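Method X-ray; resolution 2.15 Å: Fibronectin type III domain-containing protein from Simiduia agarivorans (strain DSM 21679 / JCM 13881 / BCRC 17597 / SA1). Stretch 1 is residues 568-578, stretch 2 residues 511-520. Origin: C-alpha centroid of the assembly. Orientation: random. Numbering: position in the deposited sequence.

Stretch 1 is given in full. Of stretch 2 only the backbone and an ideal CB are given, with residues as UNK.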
# COMPACT_ATOMS: atom_id res chain seq x y z
N ARG B 568 -26.64 -28.06 28.49
CA ARG B 568 -25.55 -28.53 27.66
C ARG B 568 -25.63 -28.10 26.20
O ARG B 568 -24.61 -28.16 25.51
CB ARG B 568 -25.45 -30.06 27.72
CG ARG B 568 -25.14 -30.59 29.12
CD ARG B 568 -24.54 -31.99 29.09
NE ARG B 568 -23.17 -31.99 28.59
CZ ARG B 568 -22.49 -33.10 28.28
NH1 ARG B 568 -23.06 -34.29 28.43
NH2 ARG B 568 -21.24 -33.02 27.84
N ILE B 569 -26.79 -27.69 25.71
CA ILE B 569 -26.95 -27.19 24.35
C ILE B 569 -27.90 -26.00 24.38
O ILE B 569 -28.93 -26.04 25.06
CB ILE B 569 -27.50 -28.28 23.39
CG1 ILE B 569 -26.57 -29.50 23.37
CG2 ILE B 569 -27.67 -27.73 21.99
CD1 ILE B 569 -27.20 -30.73 22.76
N ALA B 570 -27.55 -24.95 23.65
CA ALA B 570 -28.39 -23.76 23.55
C ALA B 570 -28.94 -23.63 22.14
O ALA B 570 -28.19 -23.76 21.17
CB ALA B 570 -27.62 -22.50 23.93
N ARG B 571 -30.24 -23.36 22.03
CA ARG B 571 -30.84 -23.09 20.73
C ARG B 571 -30.86 -21.60 20.41
O ARG B 571 -30.70 -21.22 19.24
CB ARG B 571 -32.27 -23.65 20.69
CG ARG B 571 -33.08 -23.25 19.45
CD ARG B 571 -32.51 -23.87 18.18
NE ARG B 571 -33.40 -23.66 17.04
CZ ARG B 571 -33.43 -22.54 16.32
NH1 ARG B 571 -32.62 -21.53 16.62
NH2 ARG B 571 -34.27 -22.43 15.30
N LYS B 572 -31.02 -20.74 21.41
CA LYS B 572 -30.98 -19.30 21.21
C LYS B 572 -30.44 -18.65 22.48
O LYS B 572 -30.82 -19.02 23.59
CB LYS B 572 -32.36 -18.73 20.87
CG LYS B 572 -32.40 -17.22 20.88
CD LYS B 572 -33.35 -16.66 19.83
CE LYS B 572 -33.18 -15.15 19.70
NZ LYS B 572 -34.35 -14.52 19.03
N ILE B 573 -29.55 -17.68 22.30
CA ILE B 573 -29.02 -16.87 23.38
C ILE B 573 -29.64 -15.49 23.29
O ILE B 573 -29.64 -14.88 22.22
CB ILE B 573 -27.48 -16.78 23.33
CG1 ILE B 573 -26.86 -18.18 23.45
CG2 ILE B 573 -26.97 -15.87 24.43
CD1 ILE B 573 -25.35 -18.18 23.25
N ALA B 574 -30.18 -15.01 24.41
CA ALA B 574 -30.87 -13.72 24.48
C ALA B 574 -30.18 -12.86 25.53
O ALA B 574 -30.56 -12.89 26.71
CB ALA B 574 -32.35 -13.90 24.79
N PRO B 575 -29.17 -12.08 25.15
CA PRO B 575 -28.55 -11.17 26.11
C PRO B 575 -29.51 -10.08 26.53
O PRO B 575 -30.37 -9.64 25.76
CB PRO B 575 -27.35 -10.59 25.34
CG PRO B 575 -27.15 -11.52 24.18
CD PRO B 575 -28.52 -12.01 23.83
N HIS B 576 -29.36 -9.64 27.78
CA HIS B 576 -30.26 -8.64 28.34
C HIS B 576 -30.15 -7.34 27.54
O HIS B 576 -29.04 -6.94 27.15
CB HIS B 576 -29.91 -8.40 29.81
CG HIS B 576 -30.93 -7.60 30.56
ND1 HIS B 576 -31.13 -6.25 30.36
CD2 HIS B 576 -31.80 -7.96 31.54
CE1 HIS B 576 -32.08 -5.82 31.16
NE2 HIS B 576 -32.51 -6.84 31.89
N PRO B 577 -31.27 -6.67 27.25
CA PRO B 577 -31.21 -5.53 26.32
C PRO B 577 -30.45 -4.33 26.85
O PRO B 577 -29.92 -3.54 26.04
CB PRO B 577 -32.69 -5.20 26.07
CG PRO B 577 -33.41 -5.77 27.25
CD PRO B 577 -32.65 -7.01 27.61
N THR B 578 -30.37 -4.14 28.17
CA THR B 578 -29.68 -2.98 28.73
C THR B 578 -28.63 -3.31 29.79
O THR B 578 -27.90 -2.41 30.20
CB THR B 578 -30.69 -2.00 29.36
OG1 THR B 578 -31.33 -2.62 30.48
CG2 THR B 578 -31.74 -1.57 28.34
N UNK B 511 -21.19 -24.27 17.98
CA UNK B 511 -21.77 -23.07 18.60
C UNK B 511 -23.18 -22.91 18.05
O UNK B 511 -23.43 -22.16 17.10
CB UNK B 511 -20.92 -21.82 18.33
N UNK B 512 -24.13 -23.62 18.66
CA UNK B 512 -25.47 -23.69 18.08
C UNK B 512 -26.14 -22.33 18.03
O UNK B 512 -26.96 -22.08 17.14
CB UNK B 512 -26.34 -24.66 18.88
N UNK B 513 -25.81 -21.42 18.95
CA UNK B 513 -26.15 -20.02 18.74
C UNK B 513 -24.99 -19.14 19.16
O UNK B 513 -24.17 -19.50 20.01
CB UNK B 513 -27.42 -19.64 19.51
N UNK B 514 -24.93 -17.98 18.51
CA UNK B 514 -23.97 -16.92 18.77
C UNK B 514 -24.78 -15.64 18.81
O UNK B 514 -25.57 -15.38 17.90
CB UNK B 514 -22.86 -16.87 17.72
N UNK B 515 -24.61 -14.84 19.86
CA UNK B 515 -25.44 -13.66 20.01
C UNK B 515 -24.63 -12.50 20.59
O UNK B 515 -23.79 -12.69 21.47
CB UNK B 515 -26.65 -13.97 20.90
N UNK B 516 -24.91 -11.30 20.08
CA UNK B 516 -24.23 -10.08 20.47
C UNK B 516 -25.06 -9.36 21.52
O UNK B 516 -26.30 -9.30 21.42
CB UNK B 516 -23.98 -9.18 19.26
N UNK B 517 -24.40 -8.83 22.54
CA UNK B 517 -25.09 -8.07 23.58
C UNK B 517 -25.58 -6.74 23.02
O UNK B 517 -24.76 -5.95 22.55
CB UNK B 517 -24.17 -7.84 24.78
N UNK B 518 -26.88 -6.45 23.07
CA UNK B 518 -27.33 -5.12 22.62
C UNK B 518 -26.81 -3.99 23.50
O UNK B 518 -26.64 -2.87 23.00
CB UNK B 518 -28.86 -5.07 22.59
N UNK B 519 -26.55 -4.26 24.78
CA UNK B 519 -26.04 -3.22 25.66
C UNK B 519 -24.58 -2.90 25.36
O UNK B 519 -24.13 -1.78 25.60
CB UNK B 519 -26.19 -3.64 27.12
N UNK B 520 -23.84 -3.87 24.83
CA UNK B 520 -22.43 -3.68 24.50
C UNK B 520 -22.13 -4.52 23.27
O UNK B 520 -21.69 -5.68 23.37
CB UNK B 520 -21.52 -4.06 25.67

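Position 511 turns its CA-to-CB bond away from stretch 1, and no atom of stretch 1 lies within 5.5 Å of its ideal CB, so stretch 1 sets no preference; the residue is Leu511, which makes no contact here.

At position 512 the bond points toward stretch 1, and the ideal CB lies 3.1 Å from Ala570 O, a tight approach that argues against branching at CB. Ile569 CG2, 4.6 Å from the same CB, offers an apolar surface, so an unbranched chain such as Met, Gln, Glu, Lys or Arg would suit, the nearby Arg571 charge favoring an acidic or neutral end. The residue is nonetheless a basic one, Arg512. Its extended chain, with chi1, chi2 and chi3 all t, packs CD 3.7 Å from Ile569 CG2 and carries the guanidinium onward until Arg571 CD lies over one of its faces, 3.4 Å from Arg512 NH2. The like charges come close, with Arg571 NE 3.9 Å from Arg512 NH2, but both guanidinium groups find hydrogen-bonding partners elsewhere in the structure. Backbone atoms add a bridge: water 1 donates to Arg512 O (2.5 Å) and Arg571 O (2.7 Å).

Position 513 also points toward stretch 1, just past the corner at Arg571. Its ideal CB is 4.0 Å from Ile573 N, a backbone donor, which favors a short acceptor such as Asp, Asn or Ser. Asp513 fills it: with chi1 t, OD2 accepts a nearly straight hydrogen bond from Ile573 N (2.8 Å, 169°), tying the chain just past the corner to stretch 2.

Position 514 points away, and stretch 1 leaves its choice open; it is Val514, whose beta-branching suits its extended backbone.

Position 515 faces stretch 1 again, but the ideal CB is already 3.4 Å from Ile573 O and 4.0 Å from Pro575 CD. Little room remains, favoring Ala, Gly or perhaps Ser. Ala515 packs its CB 3.8 Å from Ile573 CB.

Position 516 points away and is Val516; Val516 O is in van der Waals contact with Pro575 CG at 3.6 Å.

Position 517 points sideways, its CB 4.2 Å from Pro575 CB. A small apolar or polar residue would suit. Ser517 OG is 2.6 Å from water 2, which donates to His576 O (2.6 Å); Ser517 OG also accepts a hydrogen bond from the backbone N of position 520 (3.0 Å).

Position 518 points toward stretch 1, where Pro575 offers an apolar surface and the ideal CB sits 3.9 Å from Pro577 O. Ala or another small apolar residue would suit, and phi of -65° also permits proline. Pro518 places CD 3.9 Å from Pro575 CB.

Position 519 points toward stretch 1, its CB 3.6 Å from Thr578 C; the close backbone of 577-578 favors a small residue, Ala, Gly or Ser. Ala519 rests its CB against the Thr578 backbone.

Position 520 is out of reach and unconstrained by stretch 1; it is Asn520.

Stretch 2, residues 511-520: LRDVAVSPAN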
# COMPACT_ATOMS: atom_id res chain seq x y z
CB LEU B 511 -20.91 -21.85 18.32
CG LEU B 511 -19.39 -21.98 18.44
CD1 LEU B 511 -18.69 -20.67 18.08
CD2 LEU B 511 -19.01 -22.43 19.84
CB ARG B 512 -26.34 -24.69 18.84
CG ARG B 512 -27.57 -25.07 18.05
CD ARG B 512 -28.35 -26.22 18.66
NE ARG B 512 -29.55 -26.47 17.87
CZ ARG B 512 -30.70 -26.91 18.38
NH1 ARG B 512 -30.81 -27.13 19.68
NH2 ARG B 512 -31.74 -27.10 17.58
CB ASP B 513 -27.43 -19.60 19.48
CG ASP B 513 -28.05 -18.31 18.92
OD1 ASP B 513 -28.09 -18.11 17.68
OD2 ASP B 513 -28.52 -17.49 19.74
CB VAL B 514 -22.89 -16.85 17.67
CG1 VAL B 514 -22.03 -15.61 17.83
CG2 VAL B 514 -22.04 -18.12 17.65
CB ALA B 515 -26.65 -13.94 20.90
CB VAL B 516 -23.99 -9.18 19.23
CG1 VAL B 516 -23.34 -7.89 19.62
CG2 VAL B 516 -23.15 -9.92 18.20
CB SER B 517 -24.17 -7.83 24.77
OG SER B 517 -24.59 -6.70 25.52
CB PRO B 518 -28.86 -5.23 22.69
CG PRO B 518 -29.16 -6.69 22.65
CD PRO B 518 -28.01 -7.34 23.38
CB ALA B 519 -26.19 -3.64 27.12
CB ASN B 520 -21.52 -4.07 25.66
CG ASN B 520 -20.04 -3.89 25.34
OD1 ASN B 520 -19.68 -3.38 24.29
ND2 ASN B 520 -19.18 -4.32 26.26
O HOH W 1 -29.36 -21.43 16.87
O HOH W 2 -26.53 -7.57 27.06
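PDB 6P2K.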